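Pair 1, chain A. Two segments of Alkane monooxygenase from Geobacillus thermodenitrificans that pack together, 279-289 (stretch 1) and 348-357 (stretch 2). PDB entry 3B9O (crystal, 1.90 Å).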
# COMPACT_ATOMS: atom_id res chain seq x y z
N ALA A 279 0.24 -10.38 1.74
CA ALA A 279 -1.17 -10.71 1.67
C ALA A 279 -1.94 -9.78 2.60
O ALA A 279 -1.37 -9.22 3.53
CB ALA A 279 -1.39 -12.16 2.08
N GLY A 280 -3.23 -9.57 2.33
CA GLY A 280 -4.09 -8.89 3.30
C GLY A 280 -4.54 -9.92 4.34
O GLY A 280 -4.59 -11.13 4.06
N ILE A 281 -4.84 -9.45 5.55
CA ILE A 281 -5.43 -10.30 6.58
C ILE A 281 -6.23 -9.42 7.53
O ILE A 281 -5.82 -8.31 7.86
CB ILE A 281 -4.35 -11.15 7.38
CG1 ILE A 281 -5.05 -12.13 8.36
CG2 ILE A 281 -3.36 -10.26 8.06
CD1 ILE A 281 -4.17 -13.26 8.88
N CYS A 282 -7.40 -9.90 7.92
CA CYS A 282 -8.18 -9.29 8.99
C CYS A 282 -8.10 -10.22 10.20
O CYS A 282 -8.23 -11.44 10.07
CB CYS A 282 -9.64 -9.09 8.59
SG CYS A 282 -9.96 -8.39 6.96
N VAL A 283 -7.81 -9.66 11.37
CA VAL A 283 -7.59 -10.48 12.55
C VAL A 283 -8.59 -10.04 13.61
O VAL A 283 -8.72 -8.85 13.88
CB VAL A 283 -6.13 -10.33 13.11
CG1 VAL A 283 -6.03 -10.99 14.46
CG2 VAL A 283 -5.08 -10.93 12.08
N ILE A 284 -9.33 -11.00 14.17
CA ILE A 284 -10.18 -10.73 15.31
C ILE A 284 -9.72 -11.72 16.36
O ILE A 284 -9.91 -12.96 16.22
CB ILE A 284 -11.69 -10.94 15.01
CG1 ILE A 284 -12.19 -9.98 13.92
CG2 ILE A 284 -12.51 -10.81 16.32
CD1 ILE A 284 -13.55 -10.43 13.27
N VAL A 285 -9.09 -11.20 17.41
CA VAL A 285 -8.39 -12.04 18.38
C VAL A 285 -8.92 -11.83 19.82
O VAL A 285 -9.35 -10.72 20.20
CB VAL A 285 -6.84 -11.86 18.26
CG1 VAL A 285 -6.39 -10.45 18.66
CG2 VAL A 285 -6.06 -12.93 19.08
N GLY A 286 -8.93 -12.92 20.59
CA GLY A 286 -9.26 -12.86 22.02
C GLY A 286 -8.45 -13.87 22.81
O GLY A 286 -7.81 -14.77 22.24
N LYS A 287 -8.48 -13.75 24.12
CA LYS A 287 -7.77 -14.70 24.99
C LYS A 287 -8.38 -16.09 24.89
O LYS A 287 -7.69 -17.10 25.11
CB LYS A 287 -7.79 -14.17 26.42
CG LYS A 287 -7.07 -12.82 26.48
CD LYS A 287 -7.32 -12.05 27.76
CE LYS A 287 -6.01 -11.85 28.47
NZ LYS A 287 -5.47 -13.20 28.85
N THR A 288 -9.65 -16.13 24.54
CA THR A 288 -10.37 -17.38 24.39
C THR A 288 -11.15 -17.30 23.11
O THR A 288 -11.37 -16.21 22.59
CB THR A 288 -11.35 -17.63 25.58
OG1 THR A 288 -12.39 -16.64 25.55
CG2 THR A 288 -10.61 -17.58 26.90
N HIS A 289 -11.56 -18.45 22.58
CA HIS A 289 -12.36 -18.43 21.38
C HIS A 289 -13.63 -17.59 21.55
O HIS A 289 -13.98 -16.81 20.65
CB HIS A 289 -12.72 -19.86 20.93
CG HIS A 289 -13.33 -19.92 19.57
ND1 HIS A 289 -12.60 -19.72 18.42
CD2 HIS A 289 -14.59 -20.20 19.18
CE1 HIS A 289 -13.40 -19.85 17.37
NE2 HIS A 289 -14.61 -20.14 17.81
N TRP A 348 -11.65 -10.11 -0.28
CA TRP A 348 -10.56 -10.88 -0.90
C TRP A 348 -9.30 -11.06 -0.01
O TRP A 348 -8.21 -11.35 -0.53
CB TRP A 348 -10.23 -10.37 -2.32
CG TRP A 348 -9.77 -11.51 -3.29
CD1 TRP A 348 -9.98 -12.88 -3.14
CD2 TRP A 348 -9.07 -11.35 -4.55
NE1 TRP A 348 -9.43 -13.56 -4.21
CE2 TRP A 348 -8.88 -12.66 -5.09
CE3 TRP A 348 -8.58 -10.24 -5.26
CZ2 TRP A 348 -8.22 -12.88 -6.31
CZ3 TRP A 348 -7.92 -10.47 -6.48
CH2 TRP A 348 -7.75 -11.78 -6.99
N PHE A 349 -9.49 -10.88 1.30
CA PHE A 349 -8.46 -11.12 2.33
C PHE A 349 -8.87 -12.24 3.29
O PHE A 349 -10.04 -12.40 3.63
CB PHE A 349 -8.23 -9.85 3.16
CG PHE A 349 -7.85 -8.65 2.34
CD1 PHE A 349 -6.75 -8.70 1.45
CD2 PHE A 349 -8.59 -7.48 2.41
CE1 PHE A 349 -6.38 -7.60 0.66
CE2 PHE A 349 -8.22 -6.35 1.62
CZ PHE A 349 -7.11 -6.42 0.75
N LYS A 350 -7.89 -12.99 3.74
CA LYS A 350 -8.07 -13.93 4.84
C LYS A 350 -8.67 -13.24 6.09
O LYS A 350 -8.24 -12.16 6.52
CB LYS A 350 -6.71 -14.60 5.17
CG LYS A 350 -6.68 -15.47 6.42
CD LYS A 350 -7.32 -16.79 6.16
CE LYS A 350 -7.08 -17.80 7.28
NZ LYS A 350 -7.58 -19.15 6.77
N LEU A 351 -9.69 -13.88 6.67
CA LEU A 351 -10.17 -13.53 8.01
C LEU A 351 -9.72 -14.57 9.03
O LEU A 351 -10.09 -15.75 8.94
CB LEU A 351 -11.69 -13.37 8.03
CG LEU A 351 -12.28 -13.12 9.42
CD1 LEU A 351 -11.63 -11.93 10.14
CD2 LEU A 351 -13.82 -12.98 9.37
N SER A 352 -8.90 -14.15 9.99
CA SER A 352 -8.50 -15.05 11.07
C SER A 352 -9.18 -14.68 12.42
O SER A 352 -9.00 -13.58 12.94
CB SER A 352 -6.96 -15.12 11.17
OG SER A 352 -6.57 -16.12 12.09
N VAL A 353 -9.95 -15.61 12.99
CA VAL A 353 -10.70 -15.33 14.20
C VAL A 353 -10.35 -16.35 15.27
O VAL A 353 -10.42 -17.55 15.01
CB VAL A 353 -12.21 -15.41 13.94
CG1 VAL A 353 -13.01 -15.04 15.24
CG2 VAL A 353 -12.59 -14.55 12.76
N GLY A 354 -9.96 -15.91 16.47
CA GLY A 354 -9.73 -16.87 17.54
C GLY A 354 -8.68 -16.39 18.52
O GLY A 354 -8.52 -15.20 18.71
N THR A 355 -7.98 -17.33 19.13
CA THR A 355 -6.93 -17.01 20.10
C THR A 355 -5.66 -16.64 19.37
O THR A 355 -5.53 -16.93 18.18
CB THR A 355 -6.65 -18.21 21.00
OG1 THR A 355 -6.14 -19.26 20.18
CG2 THR A 355 -7.95 -18.66 21.72
N PRO A 356 -4.68 -16.02 20.08
CA PRO A 356 -3.40 -15.70 19.43
C PRO A 356 -2.65 -16.90 18.87
O PRO A 356 -1.97 -16.73 17.86
CB PRO A 356 -2.56 -15.07 20.54
CG PRO A 356 -3.56 -14.64 21.60
CD PRO A 356 -4.73 -15.56 21.48
N LYS A 357 -2.73 -18.06 19.52
CA LYS A 357 -2.09 -19.25 18.99
C LYS A 357 -2.65 -19.55 17.60
O LYS A 357 -1.87 -19.76 16.65
CB LYS A 357 -2.17 -20.49 19.89
CG LYS A 357 -1.25 -21.65 19.32
CD LYS A 357 -1.44 -22.98 20.03
CE LYS A 357 -0.62 -24.07 19.30
NZ LYS A 357 -1.31 -24.41 17.99
O HOH W 1 -5.20 -13.11 2.67

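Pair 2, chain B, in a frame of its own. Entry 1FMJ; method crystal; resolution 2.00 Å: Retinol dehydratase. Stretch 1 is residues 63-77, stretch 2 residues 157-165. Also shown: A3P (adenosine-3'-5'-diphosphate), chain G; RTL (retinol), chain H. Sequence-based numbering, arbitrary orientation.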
# COMPACT_ATOMS: atom_id res chain seq x y z
N PRO B 63 0.63 22.82 -2.31
CA PRO B 63 -0.56 22.94 -1.46
C PRO B 63 -1.79 22.18 -1.95
O PRO B 63 -2.68 21.88 -1.16
CB PRO B 63 -0.79 24.45 -1.39
CG PRO B 63 -0.23 24.94 -2.69
CD PRO B 63 1.05 24.14 -2.81
N THR B 64 -1.85 21.87 -3.25
CA THR B 64 -3.01 21.13 -3.77
C THR B 64 -2.76 19.63 -3.83
O THR B 64 -3.62 18.87 -4.27
CB THR B 64 -3.42 21.60 -5.19
OG1 THR B 64 -2.30 21.47 -6.08
CG2 THR B 64 -3.90 23.04 -5.17
N ASP B 65 -1.59 19.19 -3.38
CA ASP B 65 -1.28 17.76 -3.38
C ASP B 65 -2.15 17.04 -2.35
O ASP B 65 -2.42 17.57 -1.28
CB ASP B 65 0.19 17.51 -2.98
CG ASP B 65 1.17 17.93 -4.05
OD1 ASP B 65 0.73 18.30 -5.15
OD2 ASP B 65 2.39 17.89 -3.78
N VAL B 66 -2.58 15.83 -2.69
CA VAL B 66 -3.36 15.03 -1.75
C VAL B 66 -2.77 13.64 -1.75
O VAL B 66 -2.63 13.01 -2.80
CB VAL B 66 -4.84 14.95 -2.15
CG1 VAL B 66 -5.59 14.07 -1.14
CG2 VAL B 66 -5.45 16.34 -2.19
N PHE B 67 -2.40 13.15 -0.56
CA PHE B 67 -1.80 11.83 -0.44
C PHE B 67 -2.70 10.81 0.23
O PHE B 67 -3.43 11.13 1.16
CB PHE B 67 -0.52 11.88 0.42
CG PHE B 67 0.68 12.44 -0.27
CD1 PHE B 67 0.70 13.76 -0.72
CD2 PHE B 67 1.82 11.66 -0.42
CE1 PHE B 67 1.85 14.29 -1.29
CE2 PHE B 67 2.98 12.19 -0.99
CZ PHE B 67 2.99 13.51 -1.43
N VAL B 68 -2.63 9.59 -0.26
CA VAL B 68 -3.35 8.49 0.35
C VAL B 68 -2.21 7.55 0.71
O VAL B 68 -1.50 7.03 -0.17
CB VAL B 68 -4.32 7.82 -0.62
CG1 VAL B 68 -5.01 6.65 0.06
CG2 VAL B 68 -5.37 8.83 -1.08
N ALA B 69 -2.00 7.37 2.01
CA ALA B 69 -0.90 6.55 2.51
C ALA B 69 -1.42 5.46 3.42
O ALA B 69 -2.53 5.54 3.94
CB ALA B 69 0.10 7.43 3.26
N SER B 70 -0.61 4.43 3.61
CA SER B 70 -1.02 3.32 4.45
C SER B 70 0.00 2.21 4.38
O SER B 70 0.89 2.23 3.53
CB SER B 70 -2.31 2.72 3.90
OG SER B 70 -2.04 2.17 2.62
N TYR B 71 -0.11 1.25 5.29
CA TYR B 71 0.74 0.09 5.20
C TYR B 71 -0.13 -0.68 4.19
O TYR B 71 -1.35 -0.68 4.30
CB TYR B 71 0.83 -0.70 6.49
CG TYR B 71 1.65 -1.94 6.25
CD1 TYR B 71 3.05 -1.88 6.24
CD2 TYR B 71 1.04 -3.13 5.86
CE1 TYR B 71 3.81 -2.97 5.82
CE2 TYR B 71 1.80 -4.21 5.44
CZ TYR B 71 3.18 -4.12 5.41
OH TYR B 71 3.91 -5.17 4.90
N GLN B 72 0.48 -1.33 3.21
CA GLN B 72 -0.29 -2.03 2.18
C GLN B 72 -1.39 -2.98 2.64
O GLN B 72 -1.28 -3.64 3.67
CB GLN B 72 0.64 -2.78 1.22
CG GLN B 72 1.48 -3.87 1.86
CD GLN B 72 1.98 -4.89 0.83
OE1 GLN B 72 1.52 -6.03 0.79
NE2 GLN B 72 2.92 -4.47 -0.00
N ARG B 73 -2.45 -3.04 1.83
CA ARG B 73 -3.61 -3.91 2.05
C ARG B 73 -4.46 -3.47 3.23
O ARG B 73 -5.13 -4.27 3.86
CB ARG B 73 -3.14 -5.36 2.24
CG ARG B 73 -2.24 -5.86 1.11
CD ARG B 73 -2.86 -5.62 -0.27
NE ARG B 73 -3.93 -6.57 -0.61
CZ ARG B 73 -4.74 -6.42 -1.64
NH1 ARG B 73 -4.62 -5.37 -2.42
NH2 ARG B 73 -5.66 -7.34 -1.93
N SER B 74 -4.43 -2.17 3.51
CA SER B 74 -5.18 -1.61 4.62
C SER B 74 -6.38 -0.78 4.19
O SER B 74 -7.02 -0.15 5.03
CB SER B 74 -4.27 -0.74 5.48
OG SER B 74 -3.22 -1.51 6.04
N GLY B 75 -6.67 -0.77 2.90
CA GLY B 75 -7.81 0.01 2.41
C GLY B 75 -7.46 1.21 1.55
O GLY B 75 -8.26 2.14 1.41
N THR B 76 -6.28 1.19 0.95
CA THR B 76 -5.84 2.31 0.11
C THR B 76 -6.69 2.54 -1.14
O THR B 76 -7.04 3.68 -1.46
CB THR B 76 -4.38 2.10 -0.34
OG1 THR B 76 -3.62 1.57 0.75
CG2 THR B 76 -3.75 3.41 -0.78
N THR B 77 -7.02 1.47 -1.86
CA THR B 77 -7.80 1.60 -3.09
C THR B 77 -9.14 2.29 -2.89
O THR B 77 -9.49 3.19 -3.64
CB THR B 77 -8.03 0.24 -3.76
OG1 THR B 77 -6.80 -0.50 -3.76
CG2 THR B 77 -8.48 0.43 -5.21
N GLU B 157 -2.12 20.76 -12.72
CA GLU B 157 -2.83 19.50 -12.57
C GLU B 157 -2.69 19.04 -11.13
O GLU B 157 -1.58 18.80 -10.67
CB GLU B 157 -2.23 18.43 -13.49
CG GLU B 157 -2.97 17.11 -13.45
CD GLU B 157 -2.32 16.06 -14.33
OE1 GLU B 157 -1.86 16.41 -15.44
OE2 GLU B 157 -2.28 14.88 -13.92
N LYS B 158 -3.81 18.91 -10.42
CA LYS B 158 -3.76 18.46 -9.04
C LYS B 158 -3.11 17.08 -8.99
O LYS B 158 -3.44 16.20 -9.79
CB LYS B 158 -5.17 18.39 -8.44
CG LYS B 158 -5.21 17.83 -7.02
CD LYS B 158 -6.63 17.74 -6.47
CE LYS B 158 -7.01 18.95 -5.64
NZ LYS B 158 -6.34 19.00 -4.32
N ARG B 159 -2.17 16.91 -8.07
CA ARG B 159 -1.48 15.64 -7.93
C ARG B 159 -2.05 14.77 -6.83
O ARG B 159 -2.16 15.20 -5.67
CB ARG B 159 0.02 15.86 -7.67
CG ARG B 159 0.76 16.57 -8.79
CD ARG B 159 2.28 16.62 -8.51
NE ARG B 159 2.60 17.32 -7.27
CZ ARG B 159 3.84 17.58 -6.86
NH1 ARG B 159 4.88 17.20 -7.59
NH2 ARG B 159 4.03 18.23 -5.72
N PHE B 160 -2.44 13.55 -7.20
CA PHE B 160 -2.96 12.58 -6.25
C PHE B 160 -1.85 11.55 -6.10
O PHE B 160 -1.45 10.91 -7.07
CB PHE B 160 -4.23 11.91 -6.79
CG PHE B 160 -5.44 12.81 -6.79
CD1 PHE B 160 -5.68 13.68 -7.86
CD2 PHE B 160 -6.31 12.81 -5.71
CE1 PHE B 160 -6.77 14.54 -7.84
CE2 PHE B 160 -7.42 13.67 -5.68
CZ PHE B 160 -7.65 14.54 -6.74
N VAL B 161 -1.33 11.43 -4.88
CA VAL B 161 -0.23 10.51 -4.62
C VAL B 161 -0.61 9.34 -3.73
O VAL B 161 -1.19 9.53 -2.65
CB VAL B 161 0.95 11.24 -3.95
CG1 VAL B 161 2.14 10.28 -3.82
CG2 VAL B 161 1.33 12.47 -4.75
N LYS B 162 -0.27 8.14 -4.18
CA LYS B 162 -0.53 6.93 -3.42
C LYS B 162 0.82 6.48 -2.89
O LYS B 162 1.81 6.50 -3.63
CB LYS B 162 -1.09 5.83 -4.32
CG LYS B 162 -0.94 4.43 -3.76
CD LYS B 162 -1.33 3.39 -4.79
CE LYS B 162 -1.06 1.99 -4.29
NZ LYS B 162 -1.47 0.97 -5.28
N THR B 163 0.90 6.10 -1.63
CA THR B 163 2.18 5.65 -1.10
C THR B 163 2.05 4.73 0.10
O THR B 163 1.07 4.81 0.85
CB THR B 163 3.09 6.86 -0.68
OG1 THR B 163 4.40 6.37 -0.35
CG2 THR B 163 2.53 7.57 0.53
N HIS B 164 3.03 3.86 0.25
CA HIS B 164 3.07 2.95 1.38
C HIS B 164 4.32 3.32 2.18
O HIS B 164 4.79 2.57 3.01
CB HIS B 164 3.12 1.49 0.91
CG HIS B 164 1.92 1.07 0.12
ND1 HIS B 164 0.63 1.28 0.56
CD2 HIS B 164 1.81 0.47 -1.09
CE1 HIS B 164 -0.22 0.82 -0.34
NE2 HIS B 164 0.46 0.33 -1.35
N LEU B 165 4.88 4.50 1.91
CA LEU B 165 6.06 4.91 2.65
C LEU B 165 5.68 5.55 3.98
O LEU B 165 4.75 6.35 4.04
CB LEU B 165 6.91 5.90 1.84
CG LEU B 165 7.65 5.29 0.64
CD1 LEU B 165 8.44 6.36 -0.08
CD2 LEU B 165 8.57 4.18 1.11
P1 A3P G . -8.80 -8.31 1.56
O1P A3P G . -7.59 -8.96 1.02
O2P A3P G . -10.00 -8.66 0.77
O3P A3P G . -9.01 -8.70 2.97
P2 A3P G . -5.27 -1.89 -0.39
O4P A3P G . -6.11 -1.16 -1.36
O5P A3P G . -4.64 -0.96 0.56
O6P A3P G . -4.25 -2.69 -1.12
O5' A3P G . -6.19 -2.88 0.43
C5' A3P G . -6.92 -3.92 -0.20
C4' A3P G . -7.93 -4.55 0.76
O4' A3P G . -9.15 -3.75 0.71
C3' A3P G . -8.35 -5.95 0.34
O3' A3P G . -8.60 -6.74 1.53
C2' A3P G . -9.55 -5.65 -0.55
O2' A3P G . -10.38 -6.74 -0.94
C1' A3P G . -10.23 -4.58 0.28
N9 A3P G . -11.20 -3.79 -0.49
C8 A3P G . -11.05 -3.19 -1.73
N7 A3P G . -12.10 -2.55 -2.17
C5 A3P G . -13.03 -2.72 -1.15
C6 A3P G . -14.38 -2.29 -0.96
N6 A3P G . -15.05 -1.55 -1.86
N1 A3P G . -15.04 -2.65 0.22
C2 A3P G . -14.39 -3.41 1.17
N3 A3P G . -13.11 -3.88 1.10
C4 A3P G . -12.48 -3.50 -0.09
C1 RTL H . 6.18 -7.77 -11.11
C2 RTL H . 7.63 -8.30 -11.34
C3 RTL H . 8.53 -7.29 -12.03
C4 RTL H . 8.32 -5.89 -12.59
C5 RTL H . 6.86 -5.54 -12.30
C6 RTL H . 5.88 -6.32 -11.65
C7 RTL H . 4.49 -5.83 -11.43
C8 RTL H . 4.12 -5.03 -10.39
C9 RTL H . 2.75 -4.55 -10.16
C10 RTL H . 2.54 -3.73 -9.06
C11 RTL H . 1.29 -3.10 -8.56
C12 RTL H . 1.13 -3.30 -7.21
C13 RTL H . 0.12 -2.92 -6.20
C14 RTL H . -0.00 -3.14 -4.86
C15 RTL H . 0.50 -2.12 -3.92
O1 RTL H . -0.44 -1.18 -3.63
C16 RTL H . 6.08 -7.90 -9.58
C17 RTL H . 5.31 -8.87 -11.75
C18 RTL H . 6.54 -4.15 -12.86
C19 RTL H . 1.62 -4.96 -11.12
C20 RTL H . -0.96 -2.12 -6.94
O HOH W 2 -0.80 19.17 -6.81
O HOH W 3 -4.92 1.02 -5.30

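At the entrance to the shared strand pair, the two proteins part company most sharply. In pair 2, Asp B65 and Arg B159 face each other in a salt bridge, with NE of Arg B159 3.0 Å from OD1 of Asp B65 and NH2 of Arg B159 2.6 Å from OD2 of Asp B65. The superposed positions in pair 1, Ile A281 and Lys A350, form no such bond: CD1 of Ile A281 lies 4.2 Å from CG of Lys A350, and the end of the lysine leads away.

The backbone beneath is nevertheless the same. Two parallel strands superpose with an RMSD of 0.8 Å over 14 residues, their axes 4.7 Å apart in pair 1 and 4.8 Å in pair 2. The hydrogen-bond ladder follows suit. In pair 1, N of Cys A282 donates to O of Lys A350 (2.8 Å) and N of Ser A352 to O of Cys A282 (2.8 Å); in pair 2, the matching Val B66 N donates to Arg B159 O (3.1 Å) and Val B161 N to Val B66 O (2.9 Å). Such a ladder uses main-chain atoms alone, leaving the side chains free to differ.

They do so on both faces. Val A283 and Ser A352 correspond to Phe B67 and Val B161. The first two are small, their contact chiefly backbone, whereas in pair 2 CB of Val B161 sits 3.7 Å from the centroid of the Phe B67 ring, over its face. On the other side, Ile A284 reaches back to Leu A351, CD1 to CD1 at 4.0 Å, and also meets Val A353, its CD1 4.3 Å from that residue's CG2. The equivalent of Val A353 is Lys B162, whose extended chain carries NZ to within 2.9 Å of O1 of retinol, a hydrogen bond fitting for a retinol dehydratase.

At the far end, Gly A286 matches Ser B70 and Thr A355 matches His B164. Pair 1 closes with the backbone bond from N of Gly A286 to O of Gly A354 (3.0 Å), and CG2 of Val A285 packs 3.8 Å from CD of Pro A356. The corresponding backbone bond in pair 2, from N of Ser B70 to O of Thr B163 (3.3 Å), is weak, but ND1 of His B164 adds a side-chain bond to O of Ser B70 (3.1 Å). CB of Gln B72 lies over the face of that imidazole, 3.9 Å from the centroid of the His B164 ring. One backbone frame thus accommodates apolar packing, ion pairing and ligand binding.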